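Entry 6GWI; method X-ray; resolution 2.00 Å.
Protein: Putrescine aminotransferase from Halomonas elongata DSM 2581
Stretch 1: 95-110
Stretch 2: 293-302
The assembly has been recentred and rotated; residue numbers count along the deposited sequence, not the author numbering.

Stretch 1 (95-110) RLAEKLCDLAPAHINR
Stretch 2 (293-302) PIGGVLVGDR

Two segments of one chain, at least 187 residues apart wherever they touch, bury 541 Å² between them. Stretch 1 runs as helix through Leu103, leaves helical geometry at Ala104 (phi/psi -71/160), makes a type II turn from Pro105 to Ile108 and enters a strand that includes Arg110. The turn places His107 at 73/9, and its closing bond, Ile108 N to Pro105 O at 3.3 Å, is weak. Stretch 2 extends from Gly295 as a strand and turns into a helix at Asp301, with Gly300 at the N-cap position.

The two strands meet in antiparallel register but splay, with 117° between their N-to-C directions and axes 5.1 Å apart at closest approach. Arg110 pairs with Val299 (CA to CA 5.2 Å), and Val299 N donates to Arg110 O at 2.8 Å and a nearly straight 171°. Leu298 CA adds a CA-H...O contact to the same Arg110 O at 3.5 Å. Next along, Ile108 CA lies 4.0 Å from Gly300 CA. The turn then offers His107 O to the start of the second helix: Asp301 N donates to it at 2.7 Å (148°), while Gly300 CA approaches this oxygen at 3.3 Å. A carbonyl from a distant turn thus engages a backbone NH in the first turn of a helix, where NH groups lack the usual i-4 partner.

Polar side chains gather around Asp301 (chi1 m, -73°), whose CA-to-CB bond points sideways while its carboxylate comes nearer. Asn109, also m with chi2 -58°, donates from ND2 to Asp301 OD1 at 3.0 Å. Arg110, m, t, t along chi1 to chi3 with chi4 at 102°, brings NH1 to 3.5 Å from Asp301 OD1, a salt bridge reached obliquely. One carboxylate oxygen therefore receives both an amide and a cation. The His107 ring has Asp301 OD2 at its edge, near the ring plane.

Apolar packing ties the helix of stretch 1 to stretch 2. Leu298 (m, t) has the largest covered area, 95 Å²: its CD2 lies 4.3 Å from Leu100 CB, its CD1 4.2 Å from Ala104 CB, and its CB 3.6 Å from Ile108 CG2 (Ile108 is m, t). Leu100 has chi1 at -101°, between wells, and chi2 t. Farther back, Leu96 (t, p) points toward stretch 2 and sets CD2 3.6 Å from CD1 of Ile294 (t, t). The i, i+4, i+8 spacing of Leu96, Leu100 and Ala104 directs all three CA-to-CB bonds toward the partner.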

ATOM      1  N   ARG B  95      11.184 -17.415   5.283  1.00 20.65           N
ATOM      2  CA  ARG B  95      12.542 -17.057   5.676  1.00 24.52           C
ATOM      3  C   ARG B  95      12.635 -15.603   6.126  1.00 21.32           C
ATOM      4  O   ARG B  95      13.357 -15.294   7.080  1.00 22.49           O
ATOM      5  CB  ARG B  95      13.486 -17.352   4.506  1.00 32.97           C
ATOM      6  CG  ARG B  95      13.589 -18.854   4.207  1.00 42.67           C
ATOM      7  CD  ARG B  95      14.526 -19.191   3.053  1.00109.31           C
ATOM      8  NE  ARG B  95      14.103 -18.551   1.808  1.00119.70           N
ATOM      9  CZ  ARG B  95      14.280 -19.062   0.591  1.00101.53           C
ATOM     10  NH1 ARG B  95      14.864 -20.243   0.429  1.00107.22           N
ATOM     11  NH2 ARG B  95      13.858 -18.388  -0.470  1.00 64.54           N
ATOM     12  N   LEU B  96      11.904 -14.695   5.473  1.00 20.83           N
ATOM     13  CA  LEU B  96      11.948 -13.291   5.876  1.00 22.60           C
ATOM     14  C   LEU B  96      11.334 -13.089   7.259  1.00 20.63           C
ATOM     15  O   LEU B  96      11.884 -12.351   8.086  1.00 23.78           O
ATOM     16  CB  LEU B  96      11.226 -12.420   4.846  1.00 22.54           C
ATOM     17  CG  LEU B  96      11.150 -10.931   5.188  1.00 21.27           C
ATOM     18  CD1 LEU B  96      12.540 -10.325   5.364  1.00 21.21           C
ATOM     19  CD2 LEU B  96      10.371 -10.182   4.126  1.00 20.80           C
ATOM     20  N   ALA B  97      10.186 -13.716   7.520  1.00 20.21           N
ATOM     21  CA  ALA B  97       9.567 -13.607   8.837  1.00 21.65           C
ATOM     22  C   ALA B  97      10.483 -14.158   9.923  1.00 21.69           C
ATOM     23  O   ALA B  97      10.570 -13.594  11.021  1.00 22.27           O
ATOM     24  CB  ALA B  97       8.221 -14.332   8.845  1.00 19.79           C
ATOM     25  N   GLU B  98      11.160 -15.275   9.646  1.00 24.80           N
ATOM     26  CA  GLU B  98      12.122 -15.807  10.604  1.00 31.43           C
ATOM     27  C   GLU B  98      13.221 -14.789  10.884  1.00 34.94           C
ATOM     28  O   GLU B  98      13.474 -14.426  12.039  1.00 24.75           O
ATOM     29  CB  GLU B  98      12.723 -17.111  10.076  1.00 33.60           C
ATOM     30  CG  GLU B  98      13.778 -17.719  10.988  1.00 52.27           C
ATOM     31  CD  GLU B  98      14.415 -18.968  10.406  1.00 52.48           C
ATOM     32  OE1 GLU B  98      14.438 -19.108   9.165  1.00 41.03           O
ATOM     33  OE2 GLU B  98      14.895 -19.809  11.194  1.00 50.42           O
ATOM     34  N   LYS B  99      13.879 -14.306   9.827  1.00 35.67           N
ATOM     35  CA  LYS B  99      14.986 -13.373  10.000  1.00 30.94           C
ATOM     36  C   LYS B  99      14.531 -12.105  10.710  1.00 31.20           C
ATOM     37  O   LYS B  99      15.210 -11.615  11.622  1.00 26.42           O
ATOM     38  CB  LYS B  99      15.586 -13.035   8.633  1.00 35.78           C
ATOM     39  CG  LYS B  99      16.872 -12.228   8.681  1.00 32.63           C
ATOM     40  CD  LYS B  99      18.004 -13.071   9.230  1.00 37.79           C
ATOM     41  CE  LYS B  99      19.344 -12.396   9.045  1.00 51.99           C
ATOM     42  NZ  LYS B  99      20.435 -13.194   9.669  1.00 70.51           N
ATOM     43  N   LEU B 100      13.378 -11.563  10.312  1.00 25.34           N
ATOM     44  CA  LEU B 100      12.898 -10.313  10.892  1.00 32.71           C
ATOM     45  C   LEU B 100      12.627 -10.462  12.381  1.00 27.45           C
ATOM     46  O   LEU B 100      13.024  -9.615  13.188  1.00 25.28           O
ATOM     47  CB  LEU B 100      11.623  -9.860  10.186  1.00 30.57           C
ATOM     48  CG  LEU B 100      11.721  -8.762   9.132  1.00 32.80           C
ATOM     49  CD1 LEU B 100      10.326  -8.522   8.567  1.00 30.67           C
ATOM     50  CD2 LEU B 100      12.318  -7.479   9.695  1.00 27.15           C
ATOM     51  N   CYS B 101      11.903 -11.516  12.756  1.00 23.33           N
ATOM     52  CA  CYS B 101      11.546 -11.705  14.154  1.00 33.87           C
ATOM     53  C   CYS B 101      12.770 -12.022  14.999  1.00 30.42           C
ATOM     54  O   CYS B 101      12.811 -11.665  16.181  1.00 37.01           O
ATOM     55  CB  CYS B 101      10.488 -12.800  14.261  1.00 30.89           C
ATOM     56  SG  CYS B 101       8.955 -12.361  13.388  1.00 32.70           S
ATOM     57  N   ASP B 102      13.781 -12.670  14.412  1.00 37.73           N
ATOM     58  CA  ASP B 102      15.025 -12.902  15.137  1.00 53.58           C
ATOM     59  C   ASP B 102      15.756 -11.593  15.420  1.00 35.26           C
ATOM     60  O   ASP B 102      16.436 -11.477  16.446  1.00 29.42           O
ATOM     61  CB  ASP B 102      15.923 -13.857  14.352  1.00 93.73           C
ATOM     62  CG  ASP B 102      15.348 -15.263  14.267  1.00 99.36           C
ATOM     63  OD1 ASP B 102      14.269 -15.507  14.848  1.00 95.34           O
ATOM     64  OD2 ASP B 102      15.973 -16.123  13.612  1.00 97.47           O
ATOM     65  N   LEU B 103      15.608 -10.593  14.546  1.00 33.58           N
ATOM     66  CA  LEU B 103      16.236  -9.300  14.782  1.00 36.83           C
ATOM     67  C   LEU B 103      15.398  -8.408  15.686  1.00 38.45           C
ATOM     68  O   LEU B 103      15.939  -7.472  16.285  1.00 33.62           O
ATOM     69  CB  LEU B 103      16.482  -8.575  13.455  1.00 35.35           C
ATOM     70  CG  LEU B 103      17.477  -9.198  12.476  1.00 37.67           C
ATOM     71  CD1 LEU B 103      17.339  -8.550  11.107  1.00 33.47           C
ATOM     72  CD2 LEU B 103      18.897  -9.051  12.992  1.00 45.64           C
ATOM     73  N   ALA B 104      14.103  -8.689  15.817  1.00 30.34           N
ATOM     74  CA  ALA B 104      13.230  -7.834  16.596  1.00 29.15           C
ATOM     75  C   ALA B 104      13.544  -7.968  18.085  1.00 29.34           C
ATOM     76  O   ALA B 104      14.141  -8.956  18.519  1.00 32.42           O
ATOM     77  CB  ALA B 104      11.769  -8.196  16.331  1.00 28.86           C
ATOM     78  N   PRO B 105      13.142  -6.985  18.890  1.00 34.08           N
ATOM     79  CA  PRO B 105      13.319  -7.100  20.342  1.00 30.07           C
ATOM     80  C   PRO B 105      12.583  -8.304  20.905  1.00 30.20           C
ATOM     81  O   PRO B 105      11.779  -8.957  20.237  1.00 25.38           O
ATOM     82  CB  PRO B 105      12.731  -5.790  20.880  1.00 36.15           C
ATOM     83  CG  PRO B 105      12.826  -4.848  19.748  1.00 35.08           C
ATOM     84  CD  PRO B 105      12.604  -5.668  18.510  1.00 33.02           C
ATOM     85  N   ALA B 106      12.854  -8.577  22.177  1.00 28.62           N
ATOM     86  CA  ALA B 106      12.216  -9.694  22.858  1.00 26.33           C
ATOM     87  C   ALA B 106      10.705  -9.503  22.889  1.00 35.68           C
ATOM     88  O   ALA B 106      10.194  -8.381  22.956  1.00 33.33           O
ATOM     89  CB  ALA B 106      12.758  -9.838  24.279  1.00 34.88           C
ATOM     90  N   HIS B 107       9.989 -10.622  22.838  1.00 31.69           N
ATOM     91  CA  HIS B 107       8.536 -10.690  22.930  1.00 35.04           C
ATOM     92  C   HIS B 107       7.852 -10.184  21.668  1.00 28.82           C
ATOM     93  O   HIS B 107       6.623 -10.038  21.651  1.00 27.46           O
ATOM     94  CB  HIS B 107       8.016  -9.858  24.110  1.00 30.56           C
ATOM     95  CG  HIS B 107       8.724 -10.128  25.400  1.00 31.67           C
ATOM     96  ND1 HIS B 107       8.788 -11.377  25.974  1.00 27.78           N
ATOM     97  CD2 HIS B 107       9.410  -9.298  26.223  1.00 27.75           C
ATOM     98  CE1 HIS B 107       9.482 -11.307  27.096  1.00 29.47           C
ATOM     99  NE2 HIS B 107       9.872 -10.057  27.270  1.00 30.00           N
ATOM    100  N   ILE B 108       8.608  -9.919  20.610  1.00 23.67           N
ATOM    101  CA  ILE B 108       8.062  -9.542  19.310  1.00 29.27           C
ATOM    102  C   ILE B 108       8.481 -10.643  18.345  1.00 37.89           C
ATOM    103  O   ILE B 108       9.608 -10.639  17.834  1.00 31.61           O
ATOM    104  CB  ILE B 108       8.554  -8.161  18.869  1.00 30.38           C
ATOM    105  CG1 ILE B 108       8.130  -7.134  19.928  1.00 38.73           C
ATOM    106  CG2 ILE B 108       7.983  -7.795  17.510  1.00 36.72           C
ATOM    107  CD1 ILE B 108       8.725  -5.759  19.754  1.00 57.15           C
ATOM    108  N   ASN B 109       7.581 -11.599  18.097  1.00 24.98           N
ATOM    109  CA  ASN B 109       7.945 -12.830  17.406  1.00 27.33           C
ATOM    110  C   ASN B 109       7.120 -13.119  16.155  1.00 29.70           C
ATOM    111  O   ASN B 109       7.285 -14.192  15.562  1.00 28.88           O
ATOM    112  CB  ASN B 109       7.837 -14.010  18.381  1.00 39.94           C
ATOM    113  CG  ASN B 109       8.779 -13.876  19.562  1.00 50.05           C
ATOM    114  OD1 ASN B 109       9.993 -13.777  19.390  1.00 53.48           O
ATOM    115  ND2 ASN B 109       8.223 -13.872  20.769  1.00 42.01           N
ATOM    116  N   ARG B 110       6.243 -12.212  15.730  1.00 22.04           N
ATOM    117  CA  ARG B 110       5.433 -12.446  14.540  1.00 23.66           C
ATOM    118  C   ARG B 110       5.388 -11.188  13.685  1.00 23.83           C
ATOM    119  O   ARG B 110       5.617 -10.074  14.163  1.00 21.91           O
ATOM    120  CB  ARG B 110       4.009 -12.897  14.898  1.00 26.83           C
ATOM    121  CG  ARG B 110       3.960 -14.305  15.470  1.00 34.60           C
ATOM    122  CD  ARG B 110       2.680 -14.558  16.234  1.00 37.38           C
ATOM    123  NE  ARG B 110       2.723 -15.830  16.952  1.00 49.26           N
ATOM    124  CZ  ARG B 110       2.941 -15.956  18.260  1.00 58.24           C
ATOM    125  NH1 ARG B 110       3.139 -14.890  19.027  1.00 43.63           N
ATOM    126  NH2 ARG B 110       2.957 -17.163  18.806  1.00 87.99           N
ATOM    127  N   PRO B 293       9.127  -2.714  -3.127  1.00 29.76           N
ATOM    128  CA  PRO B 293       8.201  -2.295  -2.066  1.00 26.46           C
ATOM    129  C   PRO B 293       7.815  -3.461  -1.172  1.00 18.49           C
ATOM    130  O   PRO B 293       7.387  -4.517  -1.646  1.00 22.42           O
ATOM    131  CB  PRO B 293       6.982  -1.753  -2.827  1.00 19.10           C
ATOM    132  CG  PRO B 293       7.369  -1.686  -4.247  1.00 30.88           C
ATOM    133  CD  PRO B 293       8.496  -2.658  -4.456  1.00 27.30           C
ATOM    134  N   ILE B 294       7.956  -3.253   0.131  1.00 20.61           N
ATOM    135  CA  ILE B 294       7.490  -4.219   1.115  1.00 16.95           C
ATOM    136  C   ILE B 294       7.474  -3.532   2.471  1.00 20.10           C
ATOM    137  O   ILE B 294       8.342  -2.705   2.776  1.00 19.79           O
ATOM    138  CB  ILE B 294       8.368  -5.483   1.134  1.00 18.44           C
ATOM    139  CG1 ILE B 294       7.881  -6.447   2.221  1.00 18.08           C
ATOM    140  CG2 ILE B 294       9.845  -5.129   1.347  1.00 18.89           C
ATOM    141  CD1 ILE B 294       8.440  -7.850   2.092  1.00 25.86           C
ATOM    142  N   GLY B 295       6.465  -3.840   3.273  1.00 20.34           N
ATOM    143  CA  GLY B 295       6.397  -3.353   4.632  1.00 27.55           C
ATOM    144  C   GLY B 295       5.778  -4.413   5.511  1.00 26.65           C
ATOM    145  O   GLY B 295       5.564  -5.541   5.057  1.00 17.88           O
ATOM    146  N   GLY B 296       5.499  -4.081   6.764  1.00 16.98           N
ATOM    147  CA  GLY B 296       4.813  -5.017   7.633  1.00 22.18           C
ATOM    148  C   GLY B 296       4.653  -4.435   9.017  1.00 19.01           C
ATOM    149  O   GLY B 296       5.033  -3.293   9.290  1.00 16.57           O
ATOM    150  N   VAL B 297       4.072  -5.250   9.890  1.00 21.07           N
ATOM    151  CA  VAL B 297       3.911  -4.927  11.300  1.00 14.36           C
ATOM    152  C   VAL B 297       4.556  -6.054  12.087  1.00 18.13           C
ATOM    153  O   VAL B 297       4.156  -7.217  11.952  1.00 18.99           O
ATOM    154  CB  VAL B 297       2.435  -4.765  11.696  1.00 19.13           C
ATOM    155  CG1 VAL B 297       2.316  -4.376  13.168  1.00 24.32           C
ATOM    156  CG2 VAL B 297       1.752  -3.730  10.814  1.00 26.99           C
ATOM    157  N   LEU B 298       5.567  -5.722  12.883  1.00 17.52           N
ATOM    158  CA  LEU B 298       6.094  -6.664  13.863  1.00 15.80           C
ATOM    159  C   LEU B 298       5.151  -6.646  15.062  1.00 18.83           C
ATOM    160  O   LEU B 298       4.893  -5.584  15.641  1.00 18.71           O
ATOM    161  CB  LEU B 298       7.519  -6.297  14.260  1.00 18.43           C
ATOM    162  CG  LEU B 298       8.540  -6.339  13.116  1.00 26.29           C
ATOM    163  CD1 LEU B 298       9.871  -5.726  13.516  1.00 26.57           C
ATOM    164  CD2 LEU B 298       8.750  -7.765  12.633  1.00 28.51           C
ATOM    165  N   VAL B 299       4.643  -7.815  15.434  1.00 17.78           N
ATOM    166  CA  VAL B 299       3.529  -7.925  16.370  1.00 25.75           C
ATOM    167  C   VAL B 299       4.047  -8.550  17.655  1.00 24.24           C
ATOM    168  O   VAL B 299       4.623  -9.646  17.636  1.00 23.92           O
ATOM    169  CB  VAL B 299       2.376  -8.756  15.783  1.00 22.67           C
ATOM    170  CG1 VAL B 299       1.208  -8.825  16.762  1.00 20.78           C
ATOM    171  CG2 VAL B 299       1.926  -8.183  14.441  1.00 22.98           C
ATOM    172  N   GLY B 300       3.837  -7.853  18.772  1.00 20.30           N
ATOM    173  CA  GLY B 300       4.259  -8.369  20.053  1.00 30.22           C
ATOM    174  C   GLY B 300       3.384  -9.513  20.525  1.00 23.93           C
ATOM    175  O   GLY B 300       2.243  -9.689  20.094  1.00 24.01           O
ATOM    176  N   ASP B 301       3.940 -10.293  21.457  1.00 18.73           N
ATOM    177  CA  ASP B 301       3.265 -11.497  21.928  1.00 21.02           C
ATOM    178  C   ASP B 301       1.897 -11.186  22.523  1.00 25.33           C
ATOM    179  O   ASP B 301       0.961 -11.982  22.386  1.00 28.15           O
ATOM    180  CB  ASP B 301       4.128 -12.215  22.969  1.00 23.75           C
ATOM    181  CG  ASP B 301       5.324 -12.916  22.364  1.00 30.99           C
ATOM    182  OD1 ASP B 301       5.289 -13.229  21.155  1.00 43.07           O
ATOM    183  OD2 ASP B 301       6.295 -13.175  23.105  1.00 48.59           O
ATOM    184  N   ARG B 302       1.770 -10.059  23.225  1.00 26.53           N
ATOM    185  CA  ARG B 302       0.499  -9.740  23.872  1.00 32.66           C
ATOM    186  C   ARG B 302      -0.617  -9.565  22.849  1.00 23.05           C
ATOM    187  O   ARG B 302      -1.714 -10.110  23.017  1.00 19.89           O
ATOM    188  CB  ARG B 302       0.649  -8.519  24.780  1.00 35.29           C
ATOM    189  CG  ARG B 302      -0.666  -8.089  25.409  1.00 47.69           C
ATOM    190  CD  ARG B 302      -0.473  -7.164  26.601  1.00 50.91           C
ATOM    191  NE  ARG B 302       0.236  -7.880  27.665  1.00 67.33           N
ATOM    192  CZ  ARG B 302       0.658  -7.339  28.803  1.00 58.03           C
ATOM    193  NH1 ARG B 302       0.444  -6.057  29.061  1.00 52.05           N
ATOM    194  NH2 ARG B 302       1.290  -8.091  29.692  1.00 49.59           N
TER